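Local coordinates for protein DNA helicase RecQ (Deinococcus radiodurans, PDB 4Q48) that probably couples ATP hydrolysis to the unwinding of duplex DNA while translocating in the 3'-5' direction, as a RecQ-family helicase, at residues R475-S479 / L480-S484; L227-I230 / R231-P235; H155-P159 / E160-L164. All coordinates share one frame; numbering follows the deposited sequence.

In the fold
Along the chain, interaction 3 comes first, then interaction 2, then interaction 1. Residues 155-164 belong to the loop between strand 139-145 and helix 165-170, in the DEAD/DEAH lobe. Residues 227-235 cover the last turns of helix 222-233 and the exit from it, beside the parallel sheet of the second helicase lobe. Residues 475-484 lead from helix 467-479 into strand 483-484 of the RQC domain. The centres of interactions 2 and 3 are 44 Å apart, on opposite sides of the chain's centre; that of interaction 1 is 37 Å from the former and 28 Å from the latter. None touches another (nearest atoms at least about 17 Å apart), so these are separate local contacts, one in each of three domains.

Interaction 1: R475-S479 / L480-S484; sequences RQLVS and LGYLS
Leu477 O receives two backbone N-H groups from the residues that follow the helix: Leu483 N at 2.9 Å, standing well above the carbonyl plane, and Tyr482 N at 2.8 Å in a weak, bent bond. One carbonyl therefore ties the last helical turn to the start of strand 483-484. Just before this, Leu480 N bonds Gln476 O at 3.0 Å in the last helical step, and Gly481 N reaches back to Val478 O, also at 3.0 Å. With Gly481 at positive phi (81°), the bonds from Gly481 and Tyr482 make a Schellman motif, and such a phi favours glycine. In the RQC domain, a winged-helix fold, this turn carries the chain from helix 467-479 into the two-stranded hairpin 483-484/492-493. Side chains fill in around the turn. Leu477 crosses Tyr482 at about a right angle; with its CG anti to the carbonyl carbon (chi1 -76°), its CD2 meets Tyr482 CB at 3.5 Å and approaches the tyrosine ring obliquely, at CG and CD2. Tyr482 in turn has its OH bonded to Gln505. Leu477 CB lies 3.9 Å from Leu483 CD1. Val478 CG2 rests against Leu483 CB at the same separation, while helix 414-426 packs on both Leu477 and Leu483. On another flank of the helix end, Leu480 CD1 lies 3.8 Å from Gln476 NE2, and both side chains touch Leu507.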
ATOM      1  N   ARG A 475      -6.872 -18.019  12.781  1.00 34.35           N
ATOM      2  CA  ARG A 475      -6.959 -17.264  11.539  1.00 29.00           C
ATOM      3  C   ARG A 475      -6.956 -15.810  11.864  1.00 30.59           C
ATOM      4  O   ARG A 475      -6.330 -14.988  11.189  1.00 33.44           O
ATOM      5  CB  ARG A 475      -8.201 -17.642  10.740  1.00 33.86           C
ATOM      6  CG  ARG A 475      -8.043 -18.956   9.982  1.00 47.45           C
ATOM      7  CD  ARG A 475      -9.180 -19.216   9.006  1.00 47.20           C
ATOM      8  NE  ARG A 475     -10.470 -19.225   9.688  1.00 53.26           N
ATOM      9  CZ  ARG A 475     -11.004 -20.316  10.238  1.00 45.02           C
ATOM     10  NH1 ARG A 475     -10.353 -21.472  10.150  1.00 45.64           N
ATOM     11  NH2 ARG A 475     -12.190 -20.256  10.849  1.00 33.50           N
ATOM     12  N   GLN A 476      -7.640 -15.501  12.945  1.00 33.49           N
ATOM     13  CA  GLN A 476      -7.821 -14.131  13.336  1.00 33.97           C
ATOM     14  C   GLN A 476      -6.474 -13.544  13.724  1.00 33.36           C
ATOM     15  O   GLN A 476      -6.140 -12.422  13.316  1.00 29.80           O
ATOM     16  CB  GLN A 476      -8.831 -14.041  14.482  1.00 37.67           C
ATOM     17  CG  GLN A 476      -9.420 -12.671  14.587  1.00 43.67           C
ATOM     18  CD  GLN A 476     -10.382 -12.371  13.442  1.00 49.07           C
ATOM     19  OE1 GLN A 476     -11.233 -13.201  13.080  1.00 42.60           O
ATOM     20  NE2 GLN A 476     -10.181 -11.214  12.802  1.00 46.91           N
ATOM     21  N   LEU A 477      -5.683 -14.326  14.467  1.00 30.60           N
ATOM     22  CA  LEU A 477      -4.362 -13.867  14.887  1.00 29.69           C
ATOM     23  C   LEU A 477      -3.455 -13.774  13.676  1.00 30.15           C
ATOM     24  O   LEU A 477      -2.602 -12.884  13.592  1.00 31.26           O
ATOM     25  CB  LEU A 477      -3.756 -14.791  15.941  1.00 27.31           C
ATOM     26  CG  LEU A 477      -4.358 -14.630  17.337  1.00 24.63           C
ATOM     27  CD1 LEU A 477      -3.955 -15.785  18.250  1.00 22.51           C
ATOM     28  CD2 LEU A 477      -3.968 -13.304  17.914  1.00 21.00           C
ATOM     29  N   VAL A 478      -3.658 -14.672  12.721  1.00 31.38           N
ATOM     30  CA  VAL A 478      -2.856 -14.632  11.506  1.00 34.77           C
ATOM     31  C   VAL A 478      -3.234 -13.388  10.727  1.00 32.89           C
ATOM     32  O   VAL A 478      -2.350 -12.608  10.347  1.00 33.19           O
ATOM     33  CB  VAL A 478      -3.025 -15.891  10.619  1.00 31.04           C
ATOM     34  CG1 VAL A 478      -2.306 -15.693   9.295  1.00 23.53           C
ATOM     35  CG2 VAL A 478      -2.461 -17.104  11.329  1.00 30.63           C
ATOM     36  N   SER A 479      -4.534 -13.200  10.491  1.00 31.03           N
ATOM     37  CA  SER A 479      -4.983 -12.070   9.668  1.00 31.07           C
ATOM     38  C   SER A 479      -4.567 -10.729  10.196  1.00 31.50           C
ATOM     39  O   SER A 479      -4.277  -9.840   9.410  1.00 36.31           O
ATOM     40  CB  SER A 479      -6.489 -12.071   9.497  1.00 24.98           C
ATOM     41  OG  SER A 479      -6.846 -13.116   8.626  1.00 40.08           O
ATOM     42  N   LEU A 480      -4.500 -10.590  11.517  1.00 28.18           N
ATOM     43  CA  LEU A 480      -4.187  -9.302  12.110  1.00 27.07           C
ATOM     44  C   LEU A 480      -2.667  -9.129  12.320  1.00 34.37           C
ATOM     45  O   LEU A 480      -2.192  -8.076  12.784  1.00 35.62           O
ATOM     46  CB  LEU A 480      -4.972  -9.139  13.411  1.00 28.17           C
ATOM     47  CG  LEU A 480      -6.498  -9.011  13.158  1.00 37.87           C
ATOM     48  CD1 LEU A 480      -7.378  -9.260  14.388  1.00 34.71           C
ATOM     49  CD2 LEU A 480      -6.873  -7.659  12.536  1.00 32.73           C
ATOM     50  N   GLY A 481      -1.902 -10.155  11.939  1.00 34.22           N
ATOM     51  CA  GLY A 481      -0.449 -10.108  12.020  1.00 33.04           C
ATOM     52  C   GLY A 481       0.132 -10.396  13.404  1.00 35.25           C
ATOM     53  O   GLY A 481       1.297 -10.087  13.667  1.00 23.92           O
ATOM     54  N   TYR A 482      -0.673 -10.977  14.296  1.00 34.86           N
ATOM     55  CA  TYR A 482      -0.118 -11.453  15.550  1.00 29.48           C
ATOM     56  C   TYR A 482       0.607 -12.746  15.285  1.00 31.42           C
ATOM     57  O   TYR A 482       1.558 -13.083  15.984  1.00 34.48           O
ATOM     58  CB  TYR A 482      -1.186 -11.657  16.591  1.00 30.63           C
ATOM     59  CG  TYR A 482      -1.790 -10.373  17.075  1.00 39.51           C
ATOM     60  CD1 TYR A 482      -1.134  -9.582  18.007  1.00 35.23           C
ATOM     61  CD2 TYR A 482      -3.008  -9.927  16.576  1.00 39.17           C
ATOM     62  CE1 TYR A 482      -1.693  -8.405  18.434  1.00 36.49           C
ATOM     63  CE2 TYR A 482      -3.551  -8.762  16.999  1.00 33.01           C
ATOM     64  CZ  TYR A 482      -2.898  -8.010  17.922  1.00 34.25           C
ATOM     65  OH  TYR A 482      -3.469  -6.840  18.336  1.00 55.11           O
ATOM     66  N   LEU A 483       0.180 -13.459  14.251  1.00 32.37           N
ATOM     67  CA  LEU A 483       0.944 -14.604  13.774  1.00 35.56           C
ATOM     68  C   LEU A 483       1.307 -14.380  12.333  1.00 35.65           C
ATOM     69  O   LEU A 483       0.607 -13.698  11.601  1.00 34.63           O
ATOM     70  CB  LEU A 483       0.179 -15.904  13.897  1.00 32.62           C
ATOM     71  CG  LEU A 483      -0.141 -16.332  15.302  1.00 27.16           C
ATOM     72  CD1 LEU A 483      -1.068 -17.509  15.199  1.00 28.47           C
ATOM     73  CD2 LEU A 483       1.115 -16.674  16.012  1.00 31.36           C
ATOM     74  N   SER A 484       2.397 -15.004  11.923  1.00 43.18           N
ATOM     75  CA  SER A 484       2.864 -14.893  10.556  1.00 43.32           C
ATOM     76  C   SER A 484       2.930 -16.317  10.060  1.00 47.86           C
ATOM     77  O   SER A 484       3.373 -17.223  10.788  1.00 46.85           O
ATOM     78  CB  SER A 484       4.222 -14.207  10.486  1.00 38.39           C
ATOM     79  OG  SER A 484       4.492 -13.799   9.172  1.00 52.96           O
TER

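Interaction 2: L227-I230 / R231-P235; sequences LHFI and REEHP
Three straight helical bonds, Arg231 N to Leu227 O, Glu232 N to His228 O and Glu233 N to Phe229 O, carry helix 222-233 to its end, and His234 is the first residue to leave helical geometry. Leu227 sends CD1 over one face of the Arg231 guanidinium, 3.8 Å from NE, while CD2 lies 3.9 Å from NH1. Arg231 NH2 also makes a weak bond to Gln259 O. Cutting Leu227 back to an alanine removes both methyls, and the arginine's end would probably lose its apolar support there and be freer to turn. One step on, Glu232 CB sits over a face of the His228 ring, a CH-pi contact 4.3 Å from its centroid. The Phe229 ring swings toward the helix end with CG anti to the backbone N (chi1 170°). There Glu233 OE2 meets its edge in plane, 3.6 Å from CE1, and the His234 ring turns an edge to its face in an offset edge-to-face pair, planes at 65°. Trp337 also stacks with Phe229, and His234 NE2 bonds Thr335 OG1. Glu233 OE2 thus lies against the ring's weakly positive C-H edge, consistent with a mild electrostatic attraction, while its salt bridge to Arg215 probably meets most of its charge.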
ATOM      1  N   LEU A 227     -28.282   6.449  -2.707  1.00 41.85           N
ATOM      2  CA  LEU A 227     -29.062   7.647  -2.927  1.00 38.36           C
ATOM      3  C   LEU A 227     -29.430   8.223  -1.583  1.00 39.37           C
ATOM      4  O   LEU A 227     -29.341   9.434  -1.354  1.00 37.62           O
ATOM      5  CB  LEU A 227     -30.294   7.348  -3.779  1.00 45.47           C
ATOM      6  CG  LEU A 227     -31.178   8.542  -4.101  1.00 45.73           C
ATOM      7  CD1 LEU A 227     -30.324   9.612  -4.747  1.00 44.69           C
ATOM      8  CD2 LEU A 227     -32.230   8.089  -5.080  1.00 51.73           C
ATOM      9  N   HIS A 228     -29.842   7.359  -0.669  1.00 39.81           N
ATOM     10  CA  HIS A 228     -30.165   7.890   0.633  1.00 39.27           C
ATOM     11  C   HIS A 228     -28.909   8.588   1.217  1.00 44.08           C
ATOM     12  O   HIS A 228     -29.004   9.684   1.762  1.00 44.69           O
ATOM     13  CB  HIS A 228     -30.642   6.807   1.574  1.00 29.90           C
ATOM     14  CG  HIS A 228     -30.992   7.338   2.919  1.00 40.86           C
ATOM     15  ND1 HIS A 228     -30.223   7.107   4.036  1.00 48.33           N
ATOM     16  CD2 HIS A 228     -32.017   8.125   3.324  1.00 54.87           C
ATOM     17  CE1 HIS A 228     -30.762   7.719   5.075  1.00 55.48           C
ATOM     18  NE2 HIS A 228     -31.853   8.344   4.671  1.00 57.25           N
ATOM     19  N   PHE A 229     -27.736   7.972   1.046  1.00 37.89           N
ATOM     20  CA  PHE A 229     -26.479   8.543   1.514  1.00 38.58           C
ATOM     21  C   PHE A 229     -26.229   9.899   0.865  1.00 41.09           C
ATOM     22  O   PHE A 229     -25.984  10.894   1.542  1.00 39.12           O
ATOM     23  CB  PHE A 229     -25.314   7.565   1.217  1.00 39.56           C
ATOM     24  CG  PHE A 229     -23.931   8.141   1.443  1.00 30.37           C
ATOM     25  CD1 PHE A 229     -23.537   8.564   2.697  1.00 26.36           C
ATOM     26  CD2 PHE A 229     -23.026   8.234   0.389  1.00 29.47           C
ATOM     27  CE1 PHE A 229     -22.277   9.085   2.904  1.00 29.82           C
ATOM     28  CE2 PHE A 229     -21.746   8.760   0.587  1.00 30.41           C
ATOM     29  CZ  PHE A 229     -21.364   9.174   1.841  1.00 29.75           C
ATOM     30  N   ILE A 230     -26.336   9.941  -0.453  1.00 40.28           N
ATOM     31  CA  ILE A 230     -26.048  11.156  -1.175  1.00 40.97           C
ATOM     32  C   ILE A 230     -26.987  12.301  -0.817  1.00 42.45           C
ATOM     33  O   ILE A 230     -26.553  13.430  -0.690  1.00 46.03           O
ATOM     34  CB  ILE A 230     -26.083  10.898  -2.672  1.00 45.31           C
ATOM     35  CG1 ILE A 230     -24.950   9.929  -3.028  1.00 39.20           C
ATOM     36  CG2 ILE A 230     -25.968  12.214  -3.442  1.00 44.00           C
ATOM     37  CD1 ILE A 230     -24.842   9.634  -4.477  1.00 41.59           C
ATOM     38  N   ARG A 231     -28.267  12.021  -0.628  1.00 45.06           N
ATOM     39  CA  ARG A 231     -29.211  13.096  -0.323  1.00 43.72           C
ATOM     40  C   ARG A 231     -29.141  13.498   1.134  1.00 44.42           C
ATOM     41  O   ARG A 231     -29.218  14.675   1.474  1.00 43.81           O
ATOM     42  CB  ARG A 231     -30.638  12.691  -0.671  1.00 47.38           C
ATOM     43  CG  ARG A 231     -30.973  12.930  -2.137  1.00 57.23           C
ATOM     44  CD  ARG A 231     -32.346  12.398  -2.510  1.00 56.59           C
ATOM     45  NE  ARG A 231     -32.577  12.532  -3.943  1.00 59.06           N
ATOM     46  CZ  ARG A 231     -33.567  11.930  -4.592  1.00 68.43           C
ATOM     47  NH1 ARG A 231     -34.417  11.138  -3.931  1.00 63.64           N
ATOM     48  NH2 ARG A 231     -33.691  12.103  -5.907  1.00 67.04           N
ATOM     49  N   GLU A 232     -29.008  12.513   2.007  1.00 46.85           N
ATOM     50  CA  GLU A 232     -28.996  12.815   3.422  1.00 49.47           C
ATOM     51  C   GLU A 232     -27.694  13.539   3.790  1.00 50.04           C
ATOM     52  O   GLU A 232     -27.734  14.519   4.530  1.00 54.28           O
ATOM     53  CB  GLU A 232     -29.212  11.528   4.242  1.00 50.12           C
ATOM     54  CG  GLU A 232     -28.975  11.653   5.753  1.00 55.97           C
ATOM     55  CD  GLU A 232     -29.929  12.618   6.425  1.00 66.74           C
ATOM     56  OE1 GLU A 232     -31.165  12.495   6.221  1.00 67.34           O
ATOM     57  OE2 GLU A 232     -29.430  13.508   7.153  1.00 75.82           O
ATOM     58  N   GLU A 233     -26.555  13.113   3.242  1.00 48.64           N
ATOM     59  CA  GLU A 233     -25.269  13.627   3.734  1.00 43.50           C
ATOM     60  C   GLU A 233     -24.449  14.471   2.737  1.00 45.54           C
ATOM     61  O   GLU A 233     -23.635  15.300   3.167  1.00 42.41           O
ATOM     62  CB  GLU A 233     -24.382  12.476   4.235  1.00 34.94           C
ATOM     63  CG  GLU A 233     -24.651  12.073   5.674  1.00 46.51           C
ATOM     64  CD  GLU A 233     -23.636  11.059   6.227  1.00 52.04           C
ATOM     65  OE1 GLU A 233     -22.623  11.560   6.788  1.00 48.14           O
ATOM     66  OE2 GLU A 233     -23.839   9.807   6.113  1.00 32.80           O
ATOM     67  N   HIS A 234     -24.649  14.286   1.426  1.00 41.54           N
ATOM     68  CA  HIS A 234     -23.866  15.047   0.448  1.00 36.32           C
ATOM     69  C   HIS A 234     -24.666  15.588  -0.746  1.00 42.91           C
ATOM     70  O   HIS A 234     -24.208  15.521  -1.885  1.00 46.58           O
ATOM     71  CB  HIS A 234     -22.696  14.201  -0.035  1.00 41.50           C
ATOM     72  CG  HIS A 234     -21.672  13.963   1.030  1.00 43.13           C
ATOM     73  ND1 HIS A 234     -20.751  14.920   1.400  1.00 42.98           N
ATOM     74  CD2 HIS A 234     -21.456  12.900   1.835  1.00 39.81           C
ATOM     75  CE1 HIS A 234     -20.003  14.449   2.381  1.00 42.26           C
ATOM     76  NE2 HIS A 234     -20.408  13.223   2.661  1.00 40.92           N
ATOM     77  N   PRO A 235     -25.831  16.214  -0.464  1.00 45.92           N
ATOM     78  CA  PRO A 235     -26.867  16.535  -1.444  1.00 39.07           C
ATOM     79  C   PRO A 235     -26.387  17.094  -2.785  1.00 47.68           C
ATOM     80  O   PRO A 235     -26.788  16.527  -3.818  1.00 59.64           O
ATOM     81  CB  PRO A 235     -27.687  17.585  -0.712  1.00 39.23           C
ATOM     82  CG  PRO A 235     -27.523  17.224   0.721  1.00 33.54           C
ATOM     83  CD  PRO A 235     -26.133  16.840   0.844  1.00 40.87           C
TER

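Interaction 3: H155-P159 / E160-L164; sequences HDFRP and EYQQL
A local surface contact, made by side chains three to five residues apart, folds residues 155-164 round a turn in the loop between strand 139-145 and helix 165-170. No clear hydrogen bond joins 155-159 to 160-164; side chains carry most of the contact. Phe157 points the CZ edge of its ring at the flat side of the Gln162 amide, CZ lying 3.2 Å from Gln162 CD, with OE1 and NE2 near the ring plane and the two planes nearly perpendicular, at 88°. Gln162 sets CG between the backbone N and the carbonyl carbon (chi1 49°), and the rest of its chain extends toward that ring; CG also lies 3.4 Å from Pro159 O. Across the turn, Arg158 and Tyr161 lie side by side, pointing the same way, with CD of the arginine 4.0 Å from CD1 of the tyrosine. The sequence HDFRPEY, following the DEAH motif of the first helicase lobe, matches the aromatic-rich loop of RecQ helicases, which in relatives links DNA binding to ATP hydrolysis. The Tyr161 side chain is about 10 Å from that of Lys52, which binds ADP in another structure of this protein; no nucleotide is bound here. The tyrosine is the buried member of the turn: its OH bonds Asp145 O, Leu164 CD1 lies over one ring face, and Pro72 and Pro122 also touch it. Charges remain loosely matched. Arg158 NE is 4.3 Å from Glu160 OE2, beyond a salt bridge, and NH1 makes a long one, 3.8 Å, to Asp156 OD2. Beyond Pro159, the 3-10 turn is tied by Gln163 N to Glu160 O at 2.8 Å.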
ATOM      1  N   HIS A 155       2.602  -5.801  -5.833  1.00 88.64           N
ATOM      2  CA  HIS A 155       2.032  -4.943  -6.871  1.00 92.47           C
ATOM      3  C   HIS A 155       2.431  -5.546  -8.212  1.00 87.92           C
ATOM      4  O   HIS A 155       2.330  -6.758  -8.402  1.00 86.32           O
ATOM      5  CB  HIS A 155       2.555  -3.497  -6.681  1.00 92.13           C
ATOM      6  CG  HIS A 155       1.816  -2.431  -7.438  1.00 98.31           C
ATOM      7  ND1 HIS A 155       2.209  -1.977  -8.681  1.00 97.94           N
ATOM      8  CD2 HIS A 155       0.713  -1.707  -7.108  1.00 92.49           C
ATOM      9  CE1 HIS A 155       1.382  -1.026  -9.083  1.00 98.87           C
ATOM     10  NE2 HIS A 155       0.462  -0.849  -8.147  1.00 95.50           N
ATOM     11  N   ASP A 156       2.920  -4.720  -9.125  1.00 84.20           N
ATOM     12  CA  ASP A 156       3.357  -5.222 -10.413  1.00 88.00           C
ATOM     13  C   ASP A 156       4.747  -5.794 -10.263  1.00 81.89           C
ATOM     14  O   ASP A 156       5.717  -5.059 -10.108  1.00 77.76           O
ATOM     15  CB  ASP A 156       3.374  -4.128 -11.495  1.00 95.03           C
ATOM     16  CG  ASP A 156       2.150  -3.209 -11.454  1.00 98.98           C
ATOM     17  OD1 ASP A 156       1.043  -3.672 -11.089  1.00 97.56           O
ATOM     18  OD2 ASP A 156       2.300  -2.017 -11.821  1.00 92.33           O
ATOM     19  N   PHE A 157       4.852  -7.112 -10.301  1.00 79.66           N
ATOM     20  CA  PHE A 157       6.165  -7.719 -10.316  1.00 80.15           C
ATOM     21  C   PHE A 157       6.760  -7.353 -11.668  1.00 79.45           C
ATOM     22  O   PHE A 157       6.034  -6.979 -12.580  1.00 78.39           O
ATOM     23  CB  PHE A 157       6.087  -9.239 -10.111  1.00 80.70           C
ATOM     24  CG  PHE A 157       7.413  -9.941 -10.198  1.00 79.90           C
ATOM     25  CD1 PHE A 157       8.318  -9.879  -9.144  1.00 74.78           C
ATOM     26  CD2 PHE A 157       7.756 -10.669 -11.332  1.00 83.40           C
ATOM     27  CE1 PHE A 157       9.531 -10.536  -9.216  1.00 75.01           C
ATOM     28  CE2 PHE A 157       8.984 -11.328 -11.410  1.00 82.51           C
ATOM     29  CZ  PHE A 157       9.863 -11.260 -10.354  1.00 77.73           C
ATOM     30  N   ARG A 158       8.080  -7.379 -11.776  1.00 82.53           N
ATOM     31  CA  ARG A 158       8.736  -7.181 -13.060  1.00 74.40           C
ATOM     32  C   ARG A 158       9.986  -8.025 -12.999  1.00 76.42           C
ATOM     33  O   ARG A 158      10.615  -8.124 -11.942  1.00 78.73           O
ATOM     34  CB  ARG A 158       9.061  -5.709 -13.313  1.00 79.07           C
ATOM     35  CG  ARG A 158       7.849  -4.810 -13.635  1.00 77.64           C
ATOM     36  CD  ARG A 158       8.269  -3.347 -13.675  1.00 78.02           C
ATOM     37  NE  ARG A 158       7.453  -2.520 -14.559  1.00 72.25           N
ATOM     38  CZ  ARG A 158       6.361  -1.871 -14.171  1.00 72.97           C
ATOM     39  NH1 ARG A 158       5.963  -1.945 -12.909  1.00 78.64           N
ATOM     40  NH2 ARG A 158       5.680  -1.126 -15.034  1.00 65.62           N
ATOM     41  N   PRO A 159      10.346  -8.669 -14.114  1.00 84.03           N
ATOM     42  CA  PRO A 159      11.516  -9.556 -14.062  1.00 83.44           C
ATOM     43  C   PRO A 159      12.800  -8.730 -14.006  1.00 79.78           C
ATOM     44  O   PRO A 159      13.795  -9.154 -13.408  1.00 75.65           O
ATOM     45  CB  PRO A 159      11.412 -10.364 -15.365  1.00 75.78           C
ATOM     46  CG  PRO A 159      10.019 -10.110 -15.882  1.00 77.61           C
ATOM     47  CD  PRO A 159       9.666  -8.730 -15.413  1.00 80.13           C
ATOM     48  N   GLU A 160      12.733  -7.538 -14.604  1.00 84.02           N
ATOM     49  CA  GLU A 160      13.808  -6.555 -14.562  1.00 80.58           C
ATOM     50  C   GLU A 160      14.112  -6.244 -13.110  1.00 76.77           C
ATOM     51  O   GLU A 160      15.239  -6.411 -12.644  1.00 78.94           O
ATOM     52  CB  GLU A 160      13.400  -5.258 -15.277  1.00 80.48           C
ATOM     53  CG  GLU A 160      12.706  -5.409 -16.630  1.00 82.44           C
ATOM     54  CD  GLU A 160      12.081  -4.094 -17.123  1.00 86.53           C
ATOM     55  OE1 GLU A 160      12.671  -3.441 -18.024  1.00 76.27           O
ATOM     56  OE2 GLU A 160      11.019  -3.696 -16.576  1.00 84.35           O
ATOM     57  N   TYR A 161      13.083  -5.798 -12.398  1.00 71.66           N
ATOM     58  CA  TYR A 161      13.257  -5.245 -11.067  1.00 68.30           C
ATOM     59  C   TYR A 161      13.979  -6.131 -10.046  1.00 69.81           C
ATOM     60  O   TYR A 161      14.642  -5.598  -9.165  1.00 67.20           O
ATOM     61  CB  TYR A 161      11.899  -4.789 -10.509  1.00 67.05           C
ATOM     62  CG  TYR A 161      11.773  -3.285 -10.608  1.00 67.51           C
ATOM     63  CD1 TYR A 161      11.781  -2.645 -11.843  1.00 67.03           C
ATOM     64  CD2 TYR A 161      11.759  -2.492  -9.456  1.00 63.58           C
ATOM     65  CE1 TYR A 161      11.720  -1.256 -11.929  1.00 62.96           C
ATOM     66  CE2 TYR A 161      11.705  -1.107  -9.531  1.00 63.52           C
ATOM     67  CZ  TYR A 161      11.691  -0.488 -10.773  1.00 66.84           C
ATOM     68  OH  TYR A 161      11.639   0.900 -10.851  1.00 61.04           O
ATOM     69  N   GLN A 162      13.927  -7.454 -10.163  1.00 68.97           N
ATOM     70  CA  GLN A 162      14.593  -8.231  -9.126  1.00 70.12           C
ATOM     71  C   GLN A 162      16.048  -8.474  -9.487  1.00 74.50           C
ATOM     72  O   GLN A 162      16.743  -9.207  -8.786  1.00 79.54           O
ATOM     73  CB  GLN A 162      13.930  -9.592  -8.914  1.00 73.30           C
ATOM     74  CG  GLN A 162      13.685 -10.359 -10.200  1.00 81.82           C
ATOM     75  CD  GLN A 162      12.967 -11.667  -9.957  1.00 78.27           C
ATOM     76  OE1 GLN A 162      12.691 -12.031  -8.813  1.00 75.82           O
ATOM     77  NE2 GLN A 162      12.694 -12.402 -11.029  1.00 74.58           N
ATOM     78  N   GLN A 163      16.513  -7.858 -10.569  1.00 69.90           N
ATOM     79  CA  GLN A 163      17.935  -7.870 -10.895  1.00 68.96           C
ATOM     80  C   GLN A 163      18.704  -6.699 -10.273  1.00 69.63           C
ATOM     81  O   GLN A 163      19.942  -6.716 -10.214  1.00 68.19           O
ATOM     82  CB  GLN A 163      18.129  -7.870 -12.398  1.00 70.79           C
ATOM     83  CG  GLN A 163      17.448  -9.022 -13.081  1.00 75.22           C
ATOM     84  CD  GLN A 163      17.870  -9.144 -14.524  1.00 79.50           C
ATOM     85  OE1 GLN A 163      18.992  -8.771 -14.885  1.00 72.57           O
ATOM     86  NE2 GLN A 163      16.961  -9.630 -15.371  1.00 80.73           N
ATOM     87  N   LEU A 164      17.969  -5.700  -9.787  1.00 62.58           N
ATOM     88  CA  LEU A 164      18.554  -4.515  -9.161  1.00 57.84           C
ATOM     89  C   LEU A 164      19.318  -4.868  -7.899  1.00 61.35           C
ATOM     90  O   LEU A 164      19.799  -3.979  -7.183  1.00 61.27           O
ATOM     91  CB  LEU A 164      17.463  -3.501  -8.818  1.00 57.92           C
ATOM     92  CG  LEU A 164      16.803  -2.842 -10.027  1.00 57.09           C
ATOM     93  CD1 LEU A 164      15.772  -1.846  -9.581  1.00 48.59           C
ATOM     94  CD2 LEU A 164      17.826  -2.209 -10.974  1.00 58.17           C
TER